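Local coordinates for protein cysteine desulfurase (Stenotrophomonas maltophilia, PDB 6WCI) that probably catalyses the pyridoxal-phosphate-dependent removal of sulfur from L-cysteine, leaving L-alanine and passing the sulfur to a carrier, at residues B[334-339]-B[412-417]; B[326-331]-B[406-411]; B[343-348]-B[356-361]; B[376-381]-B[398-403]. All blocks are in the same frame, centred on the assembly; numbering follows the deposited sequence. Where two conformers were deposited one is given.

Contact 1: residues B[334-339]-B[412-417]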
# COMPACT_ATOMS: atom_id res chain seq x y z
N GLU B 334 21.58 -24.33 -20.88
CA GLU B 334 22.51 -25.13 -21.67
C GLU B 334 23.86 -24.45 -21.77
O GLU B 334 24.91 -25.08 -21.58
CB GLU B 334 21.92 -25.38 -23.06
CG GLU B 334 22.71 -26.37 -23.91
CD GLU B 334 22.08 -26.60 -25.27
OE1 GLU B 334 21.22 -25.79 -25.68
OE2 GLU B 334 22.43 -27.60 -25.94
N GLU B 335 23.86 -23.15 -22.04
CA GLU B 335 25.12 -22.42 -22.09
C GLU B 335 25.73 -22.22 -20.70
O GLU B 335 26.95 -22.23 -20.56
CB GLU B 335 24.92 -21.06 -22.78
CG GLU B 335 24.23 -21.15 -24.14
CD GLU B 335 25.05 -21.91 -25.17
OE1 GLU B 335 24.50 -22.82 -25.83
OE2 GLU B 335 26.24 -21.59 -25.32
N LEU B 336 24.89 -22.05 -19.67
CA LEU B 336 25.45 -21.89 -18.33
C LEU B 336 26.18 -23.16 -17.88
O LEU B 336 27.26 -23.07 -17.28
CB LEU B 336 24.36 -21.53 -17.32
CG LEU B 336 24.86 -20.75 -16.10
CD1 LEU B 336 25.28 -19.33 -16.48
CD2 LEU B 336 23.81 -20.73 -15.00
N ARG B 337 25.61 -24.33 -18.17
CA ARG B 337 26.22 -25.59 -17.74
C ARG B 337 27.55 -25.86 -18.43
O ARG B 337 28.29 -26.76 -17.99
CB ARG B 337 25.26 -26.75 -17.97
CG ARG B 337 24.08 -26.79 -17.00
CD ARG B 337 23.33 -28.11 -17.07
NE ARG B 337 22.24 -28.17 -16.10
CZ ARG B 337 22.40 -28.41 -14.79
NH1 ARG B 337 23.62 -28.61 -14.30
NH2 ARG B 337 21.35 -28.45 -13.98
N ARG B 338 27.88 -25.12 -19.49
CA ARG B 338 29.21 -25.20 -20.10
C ARG B 338 30.28 -24.50 -19.28
O ARG B 338 31.47 -24.68 -19.56
CB ARG B 338 29.17 -24.60 -21.52
CG ARG B 338 28.08 -25.17 -22.42
CD ARG B 338 28.17 -24.62 -23.85
NE ARG B 338 26.96 -24.87 -24.62
CZ ARG B 338 26.68 -26.02 -25.24
NH1 ARG B 338 27.52 -27.04 -25.19
NH2 ARG B 338 25.54 -26.14 -25.92
N VAL B 339 29.89 -23.72 -18.28
CA VAL B 339 30.86 -23.00 -17.45
C VAL B 339 31.51 -23.99 -16.49
O VAL B 339 30.82 -24.74 -15.79
CB VAL B 339 30.20 -21.83 -16.71
CG1 VAL B 339 31.14 -21.24 -15.67
CG2 VAL B 339 29.77 -20.76 -17.72
N GLU B 412 23.57 -14.49 -24.76
CA GLU B 412 24.94 -14.67 -25.23
C GLU B 412 25.86 -13.56 -24.71
O GLU B 412 26.98 -13.84 -24.27
CB GLU B 412 24.97 -14.73 -26.76
CG GLU B 412 24.28 -15.95 -27.36
CD GLU B 412 24.97 -17.27 -27.02
OE1 GLU B 412 24.30 -18.33 -27.07
OE2 GLU B 412 26.18 -17.26 -26.71
N ARG B 413 25.38 -12.31 -24.74
CA ARG B 413 26.14 -11.20 -24.14
C ARG B 413 26.43 -11.46 -22.67
O ARG B 413 27.50 -11.10 -22.17
CB ARG B 413 25.36 -9.89 -24.29
CG ARG B 413 25.12 -9.43 -25.72
CD ARG B 413 24.54 -8.02 -25.73
NE ARG B 413 25.32 -7.12 -24.88
CZ ARG B 413 26.44 -6.53 -25.27
NH1 ARG B 413 26.91 -6.74 -26.49
NH2 ARG B 413 27.10 -5.73 -24.44
N PHE B 414 25.48 -12.07 -21.96
CA PHE B 414 25.67 -12.39 -20.55
C PHE B 414 26.84 -13.35 -20.36
O PHE B 414 27.72 -13.13 -19.52
CB PHE B 414 24.38 -12.97 -19.98
CG PHE B 414 24.50 -13.49 -18.57
CD1 PHE B 414 24.99 -14.76 -18.31
CD2 PHE B 414 24.10 -12.70 -17.50
CE1 PHE B 414 25.09 -15.23 -17.02
CE2 PHE B 414 24.20 -13.16 -16.20
CZ PHE B 414 24.69 -14.43 -15.96
N MET B 415 26.85 -14.45 -21.12
CA MET B 415 27.88 -15.46 -20.93
C MET B 415 29.26 -14.91 -21.23
O MET B 415 30.25 -15.31 -20.61
CB MET B 415 27.58 -16.67 -21.81
CG MET B 415 26.18 -17.18 -21.61
SD MET B 415 26.03 -18.07 -20.05
CE MET B 415 24.25 -18.24 -19.92
N THR B 416 29.36 -13.98 -22.19
CA THR B 416 30.63 -13.32 -22.46
C THR B 416 31.06 -12.45 -21.29
O THR B 416 32.25 -12.42 -20.93
CB THR B 416 30.52 -12.50 -23.75
OG1 THR B 416 30.50 -13.38 -24.88
CG2 THR B 416 31.67 -11.51 -23.88
N ALA B 417 30.11 -11.76 -20.66
CA ALA B 417 30.44 -10.98 -19.47
C ALA B 417 30.81 -11.89 -18.30
O ALA B 417 31.69 -11.55 -17.51
CB ALA B 417 29.26 -10.08 -19.10
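E412, whose carboxylate comes near that of E335 across the contact, is held through OE1 by a hydrogen bond with H331 NE2, one turn back along the helix that carries E335. Both glutamates were deposited in two conformers. In the pair given here E335 OE2 stands 4.2 Å from E412 OE1, the carboxylate planes 58° apart. E335 OE1, in that same conformer, takes two weak bonds from R338, from NE at 3.4 Å and from NH2 at 3.5 Å. They belong to a salt-bridge network that also takes in E334, whose OE2 lies 3.4 Å from R338 NH2. R338 and H331 would be expected to ease any repulsion between the two acids.

Deeper between the helices the contact turns apolar. M415 bends at chi2 (-75°), which swings SD toward the opposite helix, and its methyl CE comes to rest 3.8 Å from L336 CD1. The two side chains cross at about a right angle, and the same methyl also meets E335 CB, at 4.1 Å. L336 CD1 in turn reaches the rim of the F414 ring near its plane, 4.1 Å from CE1. M415 SD likewise lies at the edge of that ring. L336 is buried as well against L342, V355 and F357, while F414 meets the rings of F332 and F48 and packs on V376 and V378. Helices 318-336 and 408-422 thus lie side by side across one face of the mixed sheet, an arrangement of the C-terminal small domain of class-V, fold-type I pyridoxal-phosphate enzymes.

Contact 2: residues B[326-331]-B[406-411]; sequences AELLAH and NTHAEI. With SO4 (sulfate ion), chain E.
H331 holds CG anti to its backbone N (chi1 177°) and H408 holds CG anti to its carbonyl carbon (chi1 -68°); from these positions the two imidazoles meet rim to rim where helix 408-422 starts. That start is a capping box: T407, at the N-cap, accepts from E410 N through OG1 at 3.0 Å, and E410 OE1 takes T407 N in return. N406 ND2 reaches the same OE1 from the opposite face of the carboxylate plane, while N406 OD1 accepts from A403 N.

The histidines share a hydrogen bond between H331 ND1 and H408 ND1, 2.9 Å long, with the rings 33° apart. Each ring is also packed over one face. L328 CD2 sits above the centre of the H408 ring as a CH-pi contact, and I411 CG2 does the same to H331, 3.8 Å from its centroid. I411 CD1 also touches L328 CD2, at 3.8 Å. H331 NE2 is engaged by E412, while H408 NE2 gives a weak, bent bond to E327 OE2. Beyond the helix start a sulfate, probably from the crystallisation liquor, is held also by R324 NH2; its O2 accepts from H408 N at 2.8 Å.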
# COMPACT_ATOMS: atom_id res chain seq x y z
N ALA B 326 10.55 -20.55 -21.29
CA ALA B 326 11.15 -21.88 -21.26
C ALA B 326 12.24 -22.02 -22.32
O ALA B 326 13.28 -22.64 -22.07
CB ALA B 326 10.07 -22.95 -21.45
N GLU B 327 12.03 -21.45 -23.51
CA GLU B 327 13.10 -21.40 -24.50
C GLU B 327 14.29 -20.60 -23.97
O GLU B 327 15.43 -21.06 -24.01
CB GLU B 327 12.58 -20.80 -25.81
CG GLU B 327 13.60 -20.76 -26.94
CD GLU B 327 13.05 -20.09 -28.19
OE1 GLU B 327 11.85 -19.74 -28.21
OE2 GLU B 327 13.82 -19.90 -29.16
N LEU B 328 14.02 -19.40 -23.43
CA LEU B 328 15.10 -18.60 -22.85
C LEU B 328 15.81 -19.37 -21.73
O LEU B 328 17.04 -19.38 -21.68
CB LEU B 328 14.54 -17.27 -22.34
CG LEU B 328 13.99 -16.33 -23.42
CD1 LEU B 328 13.15 -15.20 -22.80
CD2 LEU B 328 15.10 -15.75 -24.31
N LEU B 329 15.04 -20.03 -20.86
CA LEU B 329 15.66 -20.82 -19.79
C LEU B 329 16.55 -21.91 -20.36
O LEU B 329 17.71 -22.05 -19.96
CB LEU B 329 14.58 -21.43 -18.89
CG LEU B 329 15.16 -22.46 -17.91
CD1 LEU B 329 16.14 -21.78 -16.97
CD2 LEU B 329 14.08 -23.23 -17.13
N ALA B 330 16.03 -22.69 -21.31
CA ALA B 330 16.79 -23.80 -21.87
C ALA B 330 18.07 -23.32 -22.54
O ALA B 330 19.13 -23.93 -22.37
CB ALA B 330 15.92 -24.58 -22.85
N HIS B 331 17.99 -22.23 -23.31
CA HIS B 331 19.20 -21.66 -23.90
C HIS B 331 20.16 -21.20 -22.80
O HIS B 331 21.35 -21.52 -22.82
CB HIS B 331 18.84 -20.51 -24.84
CG HIS B 331 20.02 -19.81 -25.45
ND1 HIS B 331 19.91 -18.59 -26.09
CD2 HIS B 331 21.33 -20.15 -25.51
CE1 HIS B 331 21.10 -18.22 -26.52
NE2 HIS B 331 21.98 -19.14 -26.18
N ASN B 406 13.33 -10.44 -22.34
CA ASN B 406 14.74 -10.69 -22.60
C ASN B 406 14.89 -11.43 -23.92
O ASN B 406 13.92 -11.94 -24.50
CB ASN B 406 15.37 -11.49 -21.46
CG ASN B 406 15.43 -10.71 -20.17
OD1 ASN B 406 14.89 -11.14 -19.14
ND2 ASN B 406 16.10 -9.56 -20.21
N THR B 407 16.13 -11.49 -24.42
CA THR B 407 16.40 -12.05 -25.73
C THR B 407 17.52 -13.09 -25.65
O THR B 407 18.29 -13.14 -24.69
CB THR B 407 16.81 -10.97 -26.74
OG1 THR B 407 18.10 -10.45 -26.38
CG2 THR B 407 15.79 -9.82 -26.73
N HIS B 408 17.59 -13.93 -26.69
CA HIS B 408 18.68 -14.89 -26.81
C HIS B 408 20.02 -14.19 -26.99
O HIS B 408 21.05 -14.66 -26.49
CB HIS B 408 18.42 -15.84 -27.97
CG HIS B 408 17.25 -16.75 -27.73
ND1 HIS B 408 17.27 -17.75 -26.78
CD2 HIS B 408 16.03 -16.81 -28.32
CE1 HIS B 408 16.11 -18.38 -26.79
NE2 HIS B 408 15.34 -17.83 -27.71
N ALA B 409 20.02 -13.04 -27.67
CA ALA B 409 21.23 -12.24 -27.82
C ALA B 409 21.75 -11.78 -26.47
O ALA B 409 22.95 -11.86 -26.19
CB ALA B 409 20.95 -11.04 -28.73
N GLU B 410 20.86 -11.28 -25.60
CA GLU B 410 21.27 -10.90 -24.25
C GLU B 410 21.88 -12.08 -23.51
O GLU B 410 22.87 -11.92 -22.79
CB GLU B 410 20.09 -10.35 -23.46
CG GLU B 410 19.72 -8.91 -23.78
CD GLU B 410 18.47 -8.50 -23.05
OE1 GLU B 410 17.73 -9.42 -22.64
OE2 GLU B 410 18.23 -7.28 -22.87
N ILE B 411 21.28 -13.27 -23.65
CA ILE B 411 21.85 -14.47 -23.04
C ILE B 411 23.30 -14.65 -23.46
O ILE B 411 24.18 -14.90 -22.63
CB ILE B 411 21.01 -15.71 -23.39
CG1 ILE B 411 19.65 -15.67 -22.69
CG2 ILE B 411 21.75 -17.00 -23.01
CD1 ILE B 411 18.65 -16.68 -23.21
S SO4 E . 15.25 -13.29 -29.66
O1 SO4 E . 14.47 -12.06 -29.75
O2 SO4 E . 15.32 -13.73 -28.27
O3 SO4 E . 16.61 -13.04 -30.14
O4 SO4 E . 14.57 -14.31 -30.46

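Contact 3: residues B[343-348]-B[356-361]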
# COMPACT_ATOMS: atom_id res chain seq x y z
N ARG B 343 27.76 -24.56 -10.53
CA ARG B 343 26.78 -25.39 -9.85
C ARG B 343 25.45 -24.64 -9.83
O ARG B 343 25.39 -23.50 -9.34
CB ARG B 343 27.26 -25.71 -8.44
CG ARG B 343 26.20 -26.01 -7.41
CD ARG B 343 26.82 -26.86 -6.32
NE ARG B 343 26.02 -27.03 -5.11
CZ ARG B 343 24.81 -27.59 -5.06
NH1 ARG B 343 24.20 -27.99 -6.17
NH2 ARG B 343 24.21 -27.72 -3.89
N ILE B 344 24.41 -25.25 -10.38
CA ILE B 344 23.07 -24.68 -10.40
C ILE B 344 22.30 -25.23 -9.21
O ILE B 344 22.17 -26.45 -9.05
CB ILE B 344 22.35 -24.99 -11.72
CG1 ILE B 344 23.01 -24.24 -12.88
CG2 ILE B 344 20.88 -24.63 -11.61
CD1 ILE B 344 22.55 -24.70 -14.26
N ILE B 345 21.78 -24.34 -8.38
CA ILE B 345 21.02 -24.73 -7.20
C ILE B 345 19.54 -24.63 -7.57
O ILE B 345 18.96 -23.55 -7.58
CB ILE B 345 21.39 -23.88 -5.98
CG1 ILE B 345 22.80 -24.25 -5.53
CG2 ILE B 345 20.39 -24.08 -4.85
CD1 ILE B 345 23.45 -23.21 -4.66
N GLY B 346 18.95 -25.78 -7.88
CA GLY B 346 17.56 -25.83 -8.31
C GLY B 346 17.44 -26.35 -9.72
O GLY B 346 17.47 -25.58 -10.69
N GLU B 347 17.32 -27.67 -9.85
CA GLU B 347 17.18 -28.34 -11.13
C GLU B 347 16.01 -29.30 -11.10
O GLU B 347 16.10 -30.46 -11.50
CB GLU B 347 18.46 -29.08 -11.53
CG GLU B 347 19.73 -28.58 -10.85
CD GLU B 347 20.34 -29.61 -9.90
OE1 GLU B 347 21.33 -29.28 -9.21
OE2 GLU B 347 19.84 -30.75 -9.86
N ALA B 348 14.89 -28.82 -10.58
CA ALA B 348 13.68 -29.61 -10.53
C ALA B 348 13.20 -29.91 -11.95
O ALA B 348 13.60 -29.23 -12.90
CB ALA B 348 12.59 -28.88 -9.74
N SER B 356 19.57 -19.84 -9.97
CA SER B 356 20.51 -19.48 -8.92
C SER B 356 21.72 -20.41 -9.04
O SER B 356 21.55 -21.62 -9.18
CB SER B 356 19.87 -19.62 -7.54
OG SER B 356 18.85 -18.64 -7.33
N PHE B 357 22.92 -19.85 -8.98
CA PHE B 357 24.12 -20.65 -9.25
C PHE B 357 25.30 -20.15 -8.43
O PHE B 357 25.32 -19.01 -7.94
CB PHE B 357 24.48 -20.64 -10.74
CG PHE B 357 24.90 -19.29 -11.26
CD1 PHE B 357 23.95 -18.38 -11.71
CD2 PHE B 357 26.23 -18.92 -11.31
CE1 PHE B 357 24.32 -17.14 -12.19
CE2 PHE B 357 26.61 -17.67 -11.78
CZ PHE B 357 25.65 -16.78 -12.22
N LEU B 358 26.29 -21.03 -8.29
CA LEU B 358 27.56 -20.71 -7.68
C LEU B 358 28.67 -21.14 -8.63
O LEU B 358 28.46 -21.96 -9.53
CB LEU B 358 27.74 -21.42 -6.33
CG LEU B 358 27.00 -20.87 -5.11
CD1 LEU B 358 27.38 -21.68 -3.89
CD2 LEU B 358 27.34 -19.41 -4.90
N ILE B 359 29.86 -20.58 -8.42
CA ILE B 359 31.05 -20.99 -9.17
C ILE B 359 32.21 -21.15 -8.20
O ILE B 359 32.38 -20.32 -7.29
CB ILE B 359 31.39 -19.97 -10.29
CG1 ILE B 359 30.21 -19.81 -11.25
CG2 ILE B 359 32.62 -20.43 -11.06
CD1 ILE B 359 30.36 -18.69 -12.24
N ASP B 360 32.99 -22.22 -8.38
CA ASP B 360 34.14 -22.48 -7.53
C ASP B 360 35.18 -21.36 -7.65
O ASP B 360 35.63 -21.03 -8.75
CB ASP B 360 34.79 -23.81 -7.90
CG ASP B 360 34.30 -24.96 -7.04
OD1 ASP B 360 33.96 -24.73 -5.86
OD2 ASP B 360 34.27 -26.10 -7.55
N GLY B 361 35.58 -20.81 -6.51
CA GLY B 361 36.54 -19.73 -6.48
C GLY B 361 35.95 -18.35 -6.62
O GLY B 361 36.68 -17.36 -6.51
O HOH W 1 17.86 -22.22 -10.09
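I345 and L358 lean toward each other on one face of the paired strands, I345 CD1 lying 4.3 Å from L358 CG. R343 and S356 stand on that same face. R343 is extended from CG to NE, and chi4 (60°) then turns CZ toward I345, whose CG1 lies 3.9 Å above the centre of the guanidinium. F392 of helix 386-392 packs against both R343 and I345. S356 points its hydroxyl elsewhere, to a hydrogen bond with V196 O.

The strands form a beta hairpin, antiparallel with 150° between their directions, and 342-345 is one of the two outermost strands of the sheet within this chain. R343 and L358 make its hydrogen-bonded pair: R343 N gives a nearly straight bond to L358 O at 2.9 Å, and L358 N returns one to R343 O at 2.8 Å. I345 N also bonds S356 O. Beside it a water links the two strands, accepting from S356 N at 2.9 Å and placed to donate to I345 O at 3.0 Å.

I344 and F357, the non-hydrogen-bonded pair, occupy the other face and barely meet through their side chains, I344 CG1 being 4.4 Å from F357 CB. F357 has CG between its backbone N and carbonyl carbon (chi1 65°), and the ring leads away from I344, with L336 and C398 among the neighbours of its side chain. The backbone of F357 is nonetheless close: its CA makes a CA-H...O contact with R343 O at 3.1 Å. I344 for its part packs beside R337.

Contact 4: residues B[376-381]-B[398-403]; sequences VAVRSG and CRASLA
This is a buried antiparallel strand pairing, R379 and S380 against R399 and C398, in the interior of the mixed sheet of the small domain, with strand 43-47 beyond one partner and 354-359 beyond the other. R379 and R399 form the hydrogen-bonded pair, S380 and C398 the non-hydrogen-bonded one. R399 N binds R379 O at 2.9 Å, whereas the straight return bond from R379 N to R399 O is stretched to 3.4 Å and weak. V378 packs alongside, its CB pressed to 3.3 Å from R399 O. Its CG2, placed between the backbone N and carbonyl carbon, meets C398 SG at 3.5 Å, while CG1 touches A400 CB. C398 SG also lies 3.4 Å from S380 OG, an oxygen hydrogen-bonded to A364 O. Helix 364-373 packs on this side, A368 touching both V378 and S380.

The chain linking the two strands carries C384, deposited as S-hydroxycysteine and, by analogy with SufS relatives, probably the persulfide-bearing cysteine of the active site, so the pairing probably borders the catalytic loop.

On the other face the two arginines part company. R399 runs extended to CD and then bends at chi3 (62°), and its NH1 is bonded to N195 O while NH2 has a long, weak ion pair with D49. Across the pairing, R379 CB comes within 4.1 Å of R399 NH2. R379 leads its own charged group away, leaving its NE 6.0 Å from R399 NH2, and packs against V79 of the second subunit; A377 meets H80 of the same neighbouring chain.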
# COMPACT_ATOMS: atom_id res chain seq x y z
N VAL B 376 25.27 -5.85 -16.77
CA VAL B 376 24.39 -6.96 -16.43
C VAL B 376 23.88 -6.77 -15.01
O VAL B 376 24.66 -6.61 -14.07
CB VAL B 376 25.13 -8.31 -16.56
CG1 VAL B 376 24.21 -9.43 -16.12
CG2 VAL B 376 25.60 -8.54 -17.98
N ALA B 377 22.56 -6.80 -14.86
CA ALA B 377 21.94 -6.68 -13.55
C ALA B 377 21.48 -8.07 -13.10
O ALA B 377 20.59 -8.67 -13.70
CB ALA B 377 20.76 -5.70 -13.58
N VAL B 378 22.13 -8.59 -12.06
CA VAL B 378 21.67 -9.77 -11.36
C VAL B 378 21.69 -9.47 -9.87
O VAL B 378 22.11 -8.39 -9.44
CB VAL B 378 22.52 -11.03 -11.68
CG1 VAL B 378 22.50 -11.33 -13.16
CG2 VAL B 378 23.94 -10.85 -11.18
N ARG B 379 21.26 -10.43 -9.08
CA ARG B 379 21.19 -10.27 -7.63
C ARG B 379 21.94 -11.41 -6.98
O ARG B 379 21.72 -12.58 -7.31
CB ARG B 379 19.74 -10.27 -7.17
CG ARG B 379 19.55 -10.16 -5.67
CD ARG B 379 20.20 -8.90 -5.13
NE ARG B 379 19.70 -8.54 -3.81
CZ ARG B 379 20.37 -7.78 -2.95
NH1 ARG B 379 21.57 -7.31 -3.27
NH2 ARG B 379 19.85 -7.50 -1.76
N SER B 380 22.83 -11.09 -6.05
CA SER B 380 23.50 -12.10 -5.25
C SER B 380 23.15 -11.92 -3.78
O SER B 380 23.03 -10.79 -3.30
CB SER B 380 25.00 -12.05 -5.44
OG SER B 380 25.33 -12.35 -6.78
N GLY B 381 22.98 -13.02 -3.08
CA GLY B 381 22.71 -12.99 -1.66
C GLY B 381 21.85 -14.18 -1.26
O GLY B 381 22.00 -15.27 -1.80
N CYS B 398 24.34 -16.50 -6.85
CA CYS B 398 24.11 -15.50 -7.88
C CYS B 398 22.88 -15.92 -8.67
O CYS B 398 22.76 -17.08 -9.06
CB CYS B 398 25.32 -15.34 -8.79
SG CYS B 398 25.25 -13.84 -9.80
N ARG B 399 21.95 -14.99 -8.86
CA ARG B 399 20.66 -15.35 -9.43
C ARG B 399 20.39 -14.51 -10.67
O ARG B 399 20.30 -13.28 -10.59
CB ARG B 399 19.53 -15.17 -8.42
CG ARG B 399 18.20 -15.68 -8.95
CD ARG B 399 17.04 -15.27 -8.04
NE ARG B 399 16.91 -13.82 -7.95
CZ ARG B 399 16.02 -13.19 -7.19
NH1 ARG B 399 15.17 -13.89 -6.46
NH2 ARG B 399 15.96 -11.86 -7.17
N ALA B 400 20.26 -15.19 -11.80
CA ALA B 400 19.78 -14.58 -13.03
C ALA B 400 18.35 -15.03 -13.23
O ALA B 400 18.05 -16.23 -13.12
CB ALA B 400 20.64 -14.97 -14.23
N SER B 401 17.45 -14.09 -13.47
CA SER B 401 16.03 -14.40 -13.63
C SER B 401 15.52 -13.70 -14.87
O SER B 401 15.52 -12.47 -14.94
CB SER B 401 15.23 -14.01 -12.38
OG SER B 401 15.72 -12.82 -11.78
N LEU B 402 15.06 -14.49 -15.83
CA LEU B 402 14.74 -14.02 -17.16
C LEU B 402 13.25 -13.74 -17.28
O LEU B 402 12.42 -14.35 -16.59
CB LEU B 402 15.16 -15.06 -18.20
CG LEU B 402 16.62 -15.51 -18.11
CD1 LEU B 402 16.94 -16.65 -19.08
CD2 LEU B 402 17.55 -14.33 -18.34
N ALA B 403 12.90 -12.80 -18.15
CA ALA B 403 11.52 -12.50 -18.50
C ALA B 403 11.36 -12.60 -20.01
O ALA B 403 12.34 -12.66 -20.76
CB ALA B 403 11.11 -11.11 -18.01

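How the contacts relate
Contacts 1 and 2 join the same two helices, 318-336 and 408-422, at centres 10 Å apart, and a hydrogen bond between E412 and H331 ties one to the other. Both are partly buried, mixing charged or histidine groups with apolar packing and lacking backbone bonds across. Contacts 3 and 4 are buried and rely on backbone pairing within one sheet; F357 N probably bonds C398 O between them, contact 3 at an outer strand of the sheet and contact 4 in its interior. The helices rest on this sheet: F414 of contact 1 packs on V376 and L336 on F357, and L328 of contact 2 packs on L402, just past strand 397-401. Contacts 2 and 3 do not touch.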